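Local structure of putative aldehyde dehydrogenase AldY (Bacillus subtilis, 4DNG) at residues I164-A169 with E466-T471. The protein probably oxidises aldehydes to carboxylates with NAD(+) as electron acceptor and may help protect cells against stress from ethanol and related compounds. Residues are numbered along the deposited sequence; the frame is centred on the assembly and turned at random.
Sequences IAPAIA and EEFTVT
The ring of Phe468 lies against Pro166 and Ala167 on the last turns of helix 156-169, in the part of the aldehyde dehydrogenase fold where the NAD-binding Rossmann-type domain meets the C-terminal region of the chain. Phe468 directly precedes strand 469-477, which pairs antiparallel with strand 135-150. With chi1 at -68°, its CG stands anti to the carbonyl carbon and beside the backbone N, carrying the ring over to the helix. The same ring face receives two groups, each displaced toward the rim. Pro166 CB makes a CH-pi contact 4.1 Å from the ring centroid and 24° off the normal, and is 3.8 Å from Phe468 CD2. Pro166 CG continues this contact along the ring, 3.9 Å from Phe468 CE2. The backbone N of Ala167 occupies the CD1 side of that face, while its CA approaches Phe468 CD1 to 3.9 Å. An alanine in place of Phe468 would probably strip Pro166 CB of its aromatic cover and open a gap between helix 156-169 and the start of the last strand. Leu170 also touches the Phe468 side chain, Tyr118 packs on Pro166, and Ile147 and Val174 reach Ala167. A polar tie lies beside this apolar contact: Asn172 ND2 donates to the backbone O atoms of both Ala167 and Phe468. The methyl of Ala167 lies beyond the CD1 corner on that same side of the ring plane, its CB 4.1 Å from Phe468 CD1.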
ATOM      1  N   ILE A 164     -14.553  -4.307  -9.755  1.00 58.87           N
ATOM      2  CA  ILE A 164     -15.915  -3.827  -9.608  1.00 59.32           C
ATOM      3  C   ILE A 164     -16.652  -4.573  -8.473  1.00 59.33           C
ATOM      4  O   ILE A 164     -17.221  -3.948  -7.572  1.00 62.40           O
ATOM      5  CB  ILE A 164     -16.661  -3.890 -10.952  1.00 56.39           C
ATOM      6  CG1 ILE A 164     -16.089  -2.825 -11.897  1.00 56.39           C
ATOM      7  CG2 ILE A 164     -18.153  -3.753 -10.731  1.00 54.84           C
ATOM      8  CD1 ILE A 164     -16.426  -3.014 -13.362  1.00 59.27           C
ATOM      9  N   ALA A 165     -16.585  -5.898  -8.472  1.00 57.08           N
ATOM     10  CA  ALA A 165     -17.473  -6.667  -7.578  1.00 64.38           C
ATOM     11  C   ALA A 165     -17.129  -6.565  -6.070  1.00 65.31           C
ATOM     12  O   ALA A 165     -18.012  -6.332  -5.255  1.00 64.86           O
ATOM     13  CB  ALA A 165     -17.601  -8.119  -8.044  1.00 60.78           C
ATOM     14  N   PRO A 166     -15.847  -6.727  -5.694  1.00 64.08           N
ATOM     15  CA  PRO A 166     -15.505  -6.434  -4.291  1.00 63.63           C
ATOM     16  C   PRO A 166     -15.800  -4.986  -3.876  1.00 68.05           C
ATOM     17  O   PRO A 166     -16.328  -4.744  -2.788  1.00 74.86           O
ATOM     18  CB  PRO A 166     -13.999  -6.699  -4.223  1.00 65.49           C
ATOM     19  CG  PRO A 166     -13.552  -6.960  -5.630  1.00 66.74           C
ATOM     20  CD  PRO A 166     -14.752  -7.420  -6.393  1.00 61.55           C
ATOM     21  N   ALA A 167     -15.480  -4.032  -4.742  1.00 67.52           N
ATOM     22  CA  ALA A 167     -15.769  -2.633  -4.465  1.00 67.10           C
ATOM     23  C   ALA A 167     -17.225  -2.441  -4.053  1.00 73.78           C
ATOM     24  O   ALA A 167     -17.523  -1.921  -2.971  1.00 68.19           O
ATOM     25  CB  ALA A 167     -15.466  -1.785  -5.682  1.00 60.62           C
ATOM     26  N   ILE A 168     -18.125  -2.862  -4.933  1.00 70.07           N
ATOM     27  CA  ILE A 168     -19.547  -2.724  -4.681  1.00 73.14           C
ATOM     28  C   ILE A 168     -20.018  -3.573  -3.481  1.00 68.48           C
ATOM     29  O   ILE A 168     -20.838  -3.123  -2.684  1.00 69.55           O
ATOM     30  CB  ILE A 168     -20.355  -3.015  -5.962  1.00 70.72           C
ATOM     31  CG1 ILE A 168     -20.177  -1.843  -6.934  1.00 64.68           C
ATOM     32  CG2 ILE A 168     -21.823  -3.290  -5.633  1.00 66.04           C
ATOM     33  CD1 ILE A 168     -20.506  -2.184  -8.371  1.00 71.31           C
ATOM     34  N   ALA A 169     -19.474  -4.776  -3.340  1.00 66.63           N
ATOM     35  CA  ALA A 169     -19.805  -5.644  -2.215  1.00 69.57           C
ATOM     36  C   ALA A 169     -19.556  -4.971  -0.876  1.00 75.49           C
ATOM     37  O   ALA A 169     -20.299  -5.186   0.083  1.00 84.07           O
ATOM     38  CB  ALA A 169     -18.997  -6.923  -2.295  1.00 71.43           C
ATOM     39  N   GLU A 466      -9.678  -6.543   2.990  1.00 74.98           N
ATOM     40  CA  GLU A 466      -8.778  -5.502   3.504  1.00 72.54           C
ATOM     41  C   GLU A 466      -8.495  -4.434   2.442  1.00 75.82           C
ATOM     42  O   GLU A 466      -8.356  -3.267   2.781  1.00 73.95           O
ATOM     43  CB  GLU A 466      -7.435  -6.074   4.000  1.00 75.08           C
ATOM     44  CG  GLU A 466      -7.492  -7.316   4.889  1.00 91.50           C
ATOM     45  CD  GLU A 466      -8.178  -7.095   6.237  1.00112.96           C
ATOM     46  OE1 GLU A 466      -8.084  -5.986   6.814  1.00106.89           O
ATOM     47  OE2 GLU A 466      -8.809  -8.055   6.731  1.00129.72           O
ATOM     48  N   GLU A 467      -8.416  -4.835   1.168  1.00 74.81           N
ATOM     49  CA  GLU A 467      -8.025  -3.915   0.089  1.00 72.17           C
ATOM     50  C   GLU A 467      -9.103  -2.885  -0.174  1.00 65.59           C
ATOM     51  O   GLU A 467      -8.802  -1.728  -0.442  1.00 68.78           O
ATOM     52  CB  GLU A 467      -7.677  -4.659  -1.213  1.00 81.99           C
ATOM     53  CG  GLU A 467      -6.237  -5.159  -1.336  1.00102.30           C
ATOM     54  CD  GLU A 467      -5.965  -5.870  -2.670  1.00120.79           C
ATOM     55  OE1 GLU A 467      -5.880  -7.122  -2.685  1.00126.39           O
ATOM     56  OE2 GLU A 467      -5.843  -5.186  -3.712  1.00109.10           O
ATOM     57  N   PHE A 468     -10.358  -3.301  -0.054  1.00 65.91           N
ATOM     58  CA  PHE A 468     -11.500  -2.449  -0.404  1.00 60.83           C
ATOM     59  C   PHE A 468     -12.233  -1.915   0.814  1.00 60.16           C
ATOM     60  O   PHE A 468     -13.278  -1.274   0.690  1.00 59.98           O
ATOM     61  CB  PHE A 468     -12.454  -3.192  -1.357  1.00 61.90           C
ATOM     62  CG  PHE A 468     -11.855  -3.437  -2.714  1.00 64.25           C
ATOM     63  CD1 PHE A 468     -11.981  -2.489  -3.725  1.00 65.27           C
ATOM     64  CD2 PHE A 468     -11.129  -4.600  -2.967  1.00 64.32           C
ATOM     65  CE1 PHE A 468     -11.412  -2.701  -4.976  1.00 67.47           C
ATOM     66  CE2 PHE A 468     -10.558  -4.813  -4.206  1.00 68.50           C
ATOM     67  CZ  PHE A 468     -10.697  -3.861  -5.213  1.00 68.82           C
ATOM     68  N   THR A 469     -11.682  -2.163   1.996  1.00 67.77           N
ATOM     69  CA  THR A 469     -12.263  -1.583   3.210  1.00 73.28           C
ATOM     70  C   THR A 469     -11.224  -0.883   4.023  1.00 72.63           C
ATOM     71  O   THR A 469     -10.030  -1.159   3.874  1.00 72.63           O
ATOM     72  CB  THR A 469     -12.947  -2.630   4.109  1.00 68.49           C
ATOM     73  OG1 THR A 469     -11.970  -3.559   4.614  1.00 67.35           O
ATOM     74  CG2 THR A 469     -14.048  -3.362   3.336  1.00 59.49           C
ATOM     75  N   VAL A 470     -11.683   0.023   4.886  1.00 72.67           N
ATOM     76  CA  VAL A 470     -10.806   0.623   5.882  1.00 70.83           C
ATOM     77  C   VAL A 470     -11.063   0.088   7.303  1.00 75.55           C
ATOM     78  O   VAL A 470     -12.174  -0.317   7.679  1.00 75.08           O
ATOM     79  CB  VAL A 470     -10.845   2.153   5.806  1.00 87.82           C
ATOM     80  CG1 VAL A 470     -12.093   2.703   6.481  1.00 82.87           C
ATOM     81  CG2 VAL A 470      -9.576   2.744   6.408  1.00107.12           C
ATOM     82  N   THR A 471     -10.004   0.053   8.090  1.00 84.78           N
ATOM     83  CA  THR A 471     -10.108  -0.359   9.478  1.00 82.11           C
ATOM     84  C   THR A 471     -10.278   0.898  10.315  1.00 77.21           C
ATOM     85  O   THR A 471      -9.410   1.777  10.305  1.00 78.75           O
ATOM     86  CB  THR A 471      -8.865  -1.172   9.884  1.00 91.37           C
ATOM     87  OG1 THR A 471      -9.089  -2.547   9.560  1.00 91.75           O
ATOM     88  CG2 THR A 471      -8.562  -1.055  11.376  1.00106.80           C
TER